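Local coordinates for lipoprotein (Colwellia psychrerythraea, PDB 3O0Y) that is a putative lipoprotein of unknown function, probably related in fold to the metallopeptidase-like proteins of its clan, at residues F210-F224 with V246-Q259. Residues are numbered along the deposited sequence; the frame is centred on the assembly and turned at random.
Sequences FTSGSAEQHPFVNVF and VIAKVSQVVYPAYQ
Tyr255 pushes its ring into the connection 211-218, with its short 3-10 turn at 215-216, where Thr211 lies over one face and the methyl of Ala215 over the other. Both are CH-pi contacts, with Thr211 CB 3.8 Å and Ala215 CB 4.2 Å from the ring centroid of Tyr255. At the edge, Tyr255 OH donates to Gly213 O at 2.8 Å, meeting that carbonyl from above its plane (54° out of it) instead of along a lone pair. A water ties the turn together: it donates to Phe210 O and to Tyr255 OH and accepts from Gly213 N. A phenylalanine in place of Tyr255 would probably keep the ring between its two neighbours but leave Gly213 O without this donor and the water with one partner fewer. The Phe210 and Tyr258 rings form an offset stack, centroids 3.9 Å apart and planes at 10°; Phe210 reaches it with CG anti to the backbone N (chi1 -163°). Val254 CG1 touches the edge of the same Phe210 ring. His218 is the N-cap of helix 219-228: its ND1 accepts from Phe220 N at 3.0 Å in a nearly straight bond, while its CD2 comes up to the edge of the Tyr255 ring. Further on, Val250 puts CG1 against Ala215 and CG2 against Phe220 CB, Val221 CG1 meets Ile247 CG1, and Val246 CG2 sits over the centre of the Phe224 ring, 3.6 Å from its centroid. Residues 219-224 run nearly antiparallel to 246-259, pairing the successive helices 219-228 and 236-268 as a helical hairpin; the connection from helix 197-210 folds against the second, which has a pi-type turn at 250-254 and a kink at Pro256. Helices 144-154 and 161-172 pack on both partners through Phe220, Phe224, Val246 and Tyr258, whose OH bonds to Leu145 O, and helix 174-190 adds Phe174 against Val254 and Tyr258.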
loop_
_atom_site.group_PDB
_atom_site.type_symbol
_atom_site.label_atom_id
_atom_site.label_comp_id
_atom_site.label_asym_id
_atom_site.label_seq_id
_atom_site.Cartn_x
_atom_site.Cartn_y
_atom_site.Cartn_z
ATOM N N PHE A 210 3.418 -10.467 19.558
ATOM C CA PHE A 210 4.772 -10.655 18.921
ATOM C C PHE A 210 5.744 -11.502 19.776
ATOM O O PHE A 210 6.485 -12.359 19.219
ATOM C CB PHE A 210 5.402 -9.285 18.569
ATOM C CG PHE A 210 6.562 -9.353 17.584
ATOM C CD1 PHE A 210 6.333 -9.344 16.223
ATOM C CD2 PHE A 210 7.865 -9.390 18.032
ATOM C CE1 PHE A 210 7.402 -9.328 15.337
ATOM C CE2 PHE A 210 8.925 -9.403 17.157
ATOM C CZ PHE A 210 8.693 -9.385 15.812
ATOM N N THR A 211 5.655 -11.339 21.097
ATOM C CA THR A 211 6.486 -12.054 22.064
ATOM C C THR A 211 5.710 -13.067 22.906
ATOM O O THR A 211 6.189 -13.494 23.966
ATOM C CB THR A 211 7.249 -11.086 23.006
ATOM O OG1 THR A 211 6.342 -10.461 23.911
ATOM C CG2 THR A 211 8.088 -10.053 22.202
ATOM N N SER A 212 4.547 -13.504 22.426
ATOM C CA SER A 212 3.696 -14.339 23.256
ATOM C C SER A 212 4.173 -15.799 23.279
ATOM O O SER A 212 3.886 -16.518 24.239
ATOM C CB SER A 212 2.245 -14.260 22.834
ATOM O OG SER A 212 1.987 -14.714 21.507
ATOM N N GLY A 213 4.793 -16.248 22.187
ATOM C CA GLY A 213 5.397 -17.581 22.108
ATOM C C GLY A 213 6.840 -17.565 22.514
ATOM O O GLY A 213 7.422 -16.513 22.802
ATOM N N SER A 214 7.459 -18.738 22.586
ATOM C CA SER A 214 8.862 -18.765 23.013
ATOM C C SER A 214 9.713 -18.170 21.898
ATOM O O SER A 214 9.415 -18.337 20.723
ATOM C CB SER A 214 9.347 -20.201 23.282
ATOM O OG SER A 214 9.162 -20.979 22.097
ATOM N N ALA A 215 10.832 -17.599 22.295
ATOM C CA ALA A 215 11.772 -16.998 21.332
ATOM C C ALA A 215 12.269 -18.045 20.339
ATOM O O ALA A 215 12.424 -17.750 19.152
ATOM C CB ALA A 215 12.941 -16.382 22.064
ATOM N N GLU A 216 12.493 -19.283 20.820
ATOM C CA GLU A 216 13.047 -20.364 19.988
ATOM C C GLU A 216 12.101 -20.749 18.899
ATOM O O GLU A 216 12.502 -21.388 17.911
ATOM C CB GLU A 216 13.332 -21.654 20.802
ATOM C CG GLU A 216 14.289 -21.506 21.980
ATOM C CD GLU A 216 13.851 -20.506 23.105
ATOM O OE1 GLU A 216 12.638 -20.313 23.344
ATOM O OE2 GLU A 216 14.755 -19.905 23.757
ATOM N N GLN A 217 10.818 -20.404 19.053
ATOM C CA GLN A 217 9.834 -20.735 18.027
ATOM C C GLN A 217 9.272 -19.502 17.284
ATOM O O GLN A 217 8.350 -19.618 16.440
ATOM C CB GLN A 217 8.720 -21.600 18.596
ATOM C CG GLN A 217 9.147 -23.123 18.820
ATOM C CD GLN A 217 9.542 -23.812 17.498
ATOM O OE1 GLN A 217 8.910 -23.583 16.433
ATOM N NE2 GLN A 217 10.629 -24.606 17.541
ATOM N N HIS A 218 9.957 -18.386 17.453
ATOM C CA HIS A 218 9.508 -17.149 16.846
ATOM C C HIS A 218 9.655 -17.232 15.313
ATOM O O HIS A 218 10.605 -17.863 14.771
ATOM C CB HIS A 218 10.307 -15.979 17.386
ATOM C CG HIS A 218 9.679 -14.655 17.098
ATOM N ND1 HIS A 218 9.936 -13.941 15.935
ATOM C CD2 HIS A 218 8.787 -13.925 17.817
ATOM C CE1 HIS A 218 9.194 -12.839 15.948
ATOM N NE2 HIS A 218 8.487 -12.803 17.075
ATOM N N PRO A 219 8.788 -16.493 14.568
ATOM C CA PRO A 219 9.000 -16.524 13.118
ATOM C C PRO A 219 10.360 -16.061 12.650
ATOM O O PRO A 219 10.835 -16.525 11.608
ATOM C CB PRO A 219 7.894 -15.618 12.594
ATOM C CG PRO A 219 6.798 -15.802 13.567
ATOM C CD PRO A 219 7.439 -15.958 14.894
ATOM N N PHE A 220 10.976 -15.141 13.356
ATOM C CA PHE A 220 12.340 -14.735 12.966
ATOM C C PHE A 220 13.265 -15.964 12.885
ATOM O O PHE A 220 14.136 -16.040 12.023
ATOM C CB PHE A 220 12.922 -13.743 13.969
ATOM C CG PHE A 220 12.658 -12.258 13.662
ATOM C CD1 PHE A 220 12.850 -11.707 12.429
ATOM C CD2 PHE A 220 12.299 -11.405 14.724
ATOM C CE1 PHE A 220 12.672 -10.324 12.223
ATOM C CE2 PHE A 220 12.119 -10.057 14.520
ATOM C CZ PHE A 220 12.307 -9.521 13.269
ATOM N N VAL A 221 13.168 -16.850 13.889
ATOM C CA VAL A 221 13.927 -18.141 13.903
ATOM C C VAL A 221 13.442 -19.134 12.843
ATOM O O VAL A 221 14.240 -19.705 12.100
ATOM C CB VAL A 221 13.825 -18.823 15.241
ATOM C CG1 VAL A 221 14.699 -20.117 15.215
ATOM C CG2 VAL A 221 14.233 -17.845 16.349
ATOM N N ASN A 222 12.140 -19.387 12.784
ATOM C CA ASN A 222 11.623 -20.379 11.849
ATOM C C ASN A 222 11.857 -20.038 10.363
ATOM O O ASN A 222 12.172 -20.915 9.545
ATOM C CB ASN A 222 10.141 -20.656 12.169
ATOM C CG ASN A 222 9.927 -21.427 13.497
ATOM O OD1 ASN A 222 8.863 -21.319 14.125
ATOM N ND2 ASN A 222 10.882 -22.213 13.878
ATOM N N VAL A 223 11.703 -18.757 10.000
ATOM C CA VAL A 223 12.059 -18.322 8.677
ATOM C C VAL A 223 13.527 -18.529 8.422
ATOM O O VAL A 223 13.928 -18.997 7.378
ATOM C CB VAL A 223 11.704 -16.809 8.499
ATOM C CG1 VAL A 223 12.344 -16.310 7.183
ATOM C CG2 VAL A 223 10.125 -16.672 8.575
ATOM N N PHE A 224 14.358 -18.128 9.362
ATOM C CA PHE A 224 15.760 -18.321 9.191
ATOM C C PHE A 224 16.088 -19.827 9.019
ATOM O O PHE A 224 16.880 -20.205 8.127
ATOM C CB PHE A 224 16.521 -17.759 10.368
ATOM C CG PHE A 224 17.992 -17.795 10.173
ATOM C CD1 PHE A 224 18.644 -16.788 9.537
ATOM C CD2 PHE A 224 18.730 -18.879 10.623
ATOM C CE1 PHE A 224 20.048 -16.827 9.377
ATOM C CE2 PHE A 224 20.109 -18.949 10.459
ATOM C CZ PHE A 224 20.770 -17.943 9.832
ATOM N N VAL A 246 20.785 -16.590 15.964
ATOM C CA VAL A 246 19.509 -15.941 15.692
ATOM C C VAL A 246 18.620 -16.050 16.897
ATOM O O VAL A 246 18.096 -15.048 17.337
ATOM C CB VAL A 246 18.789 -16.496 14.441
ATOM C CG1 VAL A 246 17.303 -15.942 14.374
ATOM C CG2 VAL A 246 19.606 -16.072 13.163
ATOM N N ILE A 247 18.535 -17.243 17.486
ATOM C CA ILE A 247 17.746 -17.431 18.702
ATOM C C ILE A 247 18.219 -16.536 19.819
ATOM O O ILE A 247 17.391 -15.992 20.553
ATOM C CB ILE A 247 17.774 -18.915 19.195
ATOM C CG1 ILE A 247 17.068 -19.803 18.166
ATOM C CG2 ILE A 247 17.165 -18.987 20.629
ATOM C CD1 ILE A 247 17.340 -21.346 18.328
ATOM N N ALA A 248 19.531 -16.411 19.974
ATOM C CA ALA A 248 20.102 -15.527 20.977
ATOM C C ALA A 248 19.689 -14.062 20.777
ATOM O O ALA A 248 19.291 -13.385 21.733
ATOM C CB ALA A 248 21.604 -15.647 21.020
ATOM N N LYS A 249 19.776 -13.551 19.554
ATOM C CA LYS A 249 19.318 -12.165 19.347
ATOM C C LYS A 249 17.838 -11.994 19.631
ATOM O O LYS A 249 17.412 -10.956 20.147
ATOM C CB LYS A 249 19.627 -11.672 17.941
ATOM C CG LYS A 249 21.092 -11.649 17.551
ATOM C CD LYS A 249 21.895 -10.758 18.426
ATOM C CE LYS A 249 23.337 -10.658 17.921
ATOM N NZ LYS A 249 24.164 -9.880 18.860
ATOM N N VAL A 250 17.041 -12.950 19.222
ATOM C CA VAL A 250 15.577 -12.835 19.365
ATOM C C VAL A 250 15.274 -12.795 20.866
ATOM O O VAL A 250 14.508 -11.928 21.343
ATOM C CB VAL A 250 14.834 -13.959 18.666
ATOM C CG1 VAL A 250 13.321 -14.004 19.050
ATOM C CG2 VAL A 250 14.973 -13.869 17.116
ATOM N N SER A 251 15.881 -13.719 21.624
ATOM C CA SER A 251 15.637 -13.827 23.056
ATOM C C SER A 251 16.181 -12.666 23.812
ATOM O O SER A 251 15.542 -12.133 24.739
ATOM C CB SER A 251 16.296 -15.116 23.600
ATOM O OG SER A 251 16.094 -15.190 24.990
ATOM N N GLN A 252 17.393 -12.281 23.487
ATOM C CA GLN A 252 18.079 -11.294 24.295
ATOM C C GLN A 252 17.865 -9.834 23.896
ATOM O O GLN A 252 18.036 -8.917 24.747
ATOM C CB GLN A 252 19.562 -11.589 24.293
ATOM C CG GLN A 252 19.877 -12.972 24.894
ATOM C CD GLN A 252 21.305 -13.427 24.621
ATOM O OE1 GLN A 252 22.187 -12.621 24.324
ATOM N NE2 GLN A 252 21.544 -14.744 24.763
ATOM N N VAL A 253 17.567 -9.624 22.608
ATOM C CA VAL A 253 17.477 -8.260 22.093
ATOM C C VAL A 253 16.025 -7.972 21.619
ATOM O O VAL A 253 15.402 -7.031 22.120
ATOM C CB VAL A 253 18.485 -7.982 21.030
ATOM C CG1 VAL A 253 18.420 -6.506 20.654
ATOM C CG2 VAL A 253 19.948 -8.297 21.565
ATOM N N VAL A 254 15.476 -8.805 20.735
ATOM C CA VAL A 254 14.165 -8.520 20.151
ATOM C C VAL A 254 13.077 -8.527 21.177
ATOM O O VAL A 254 12.291 -7.566 21.239
ATOM C CB VAL A 254 13.820 -9.472 18.999
ATOM C CG1 VAL A 254 12.422 -9.187 18.435
ATOM C CG2 VAL A 254 14.932 -9.300 17.877
ATOM N N TYR A 255 13.042 -9.583 22.012
ATOM C CA TYR A 255 11.960 -9.744 22.988
ATOM C C TYR A 255 11.887 -8.581 23.980
ATOM O O TYR A 255 10.812 -7.967 24.105
ATOM C CB TYR A 255 12.036 -11.105 23.678
ATOM C CG TYR A 255 11.204 -12.100 23.009
ATOM C CD1 TYR A 255 11.209 -12.226 21.635
ATOM C CD2 TYR A 255 10.435 -13.017 23.740
ATOM C CE1 TYR A 255 10.412 -13.128 21.008
ATOM C CE2 TYR A 255 9.633 -13.924 23.102
ATOM C CZ TYR A 255 9.625 -13.986 21.741
ATOM O OH TYR A 255 8.861 -14.894 21.049
ATOM N N PRO A 256 12.984 -8.235 24.643
ATOM C CA PRO A 256 12.927 -7.072 25.514
ATOM C C PRO A 256 12.597 -5.728 24.800
ATOM O O PRO A 256 11.962 -4.831 25.420
ATOM C CB PRO A 256 14.322 -7.021 26.118
ATOM C CG PRO A 256 14.758 -8.460 26.111
ATOM C CD PRO A 256 14.292 -8.911 24.758
ATOM N N ALA A 257 13.020 -5.598 23.530
ATOM C CA ALA A 257 12.731 -4.383 22.761
ATOM C C ALA A 257 11.206 -4.250 22.594
ATOM O O ALA A 257 10.633 -3.210 22.961
ATOM C CB ALA A 257 13.493 -4.406 21.390
ATOM N N TYR A 258 10.530 -5.312 22.126
ATOM C CA TYR A 258 9.073 -5.279 21.931
ATOM C C TYR A 258 8.339 -5.091 23.235
ATOM O O TYR A 258 7.423 -4.292 23.339
ATOM C CB TYR A 258 8.539 -6.497 21.186
ATOM C CG TYR A 258 8.699 -6.308 19.680
ATOM C CD1 TYR A 258 9.954 -6.236 19.100
ATOM C CD2 TYR A 258 7.588 -6.150 18.847
ATOM C CE1 TYR A 258 10.099 -6.014 17.755
ATOM C CE2 TYR A 258 7.719 -5.871 17.523
ATOM C CZ TYR A 258 8.973 -5.792 16.961
ATOM O OH TYR A 258 9.124 -5.574 15.593
ATOM N N GLN A 259 8.831 -5.738 24.264
ATOM C CA GLN A 259 8.235 -5.601 25.593
ATOM C C GLN A 259 8.295 -4.170 26.086
ATOM O O GLN A 259 7.345 -3.696 26.709
ATOM C CB GLN A 259 8.907 -6.600 26.555
ATOM C CG GLN A 259 8.427 -8.054 26.179
ATOM C CD GLN A 259 9.302 -9.192 26.771
ATOM O OE1 GLN A 259 8.974 -10.352 26.587
ATOM N NE2 GLN A 259 10.430 -8.861 27.363
HETATM O O HOH W 1 5.906 -14.914 19.878
#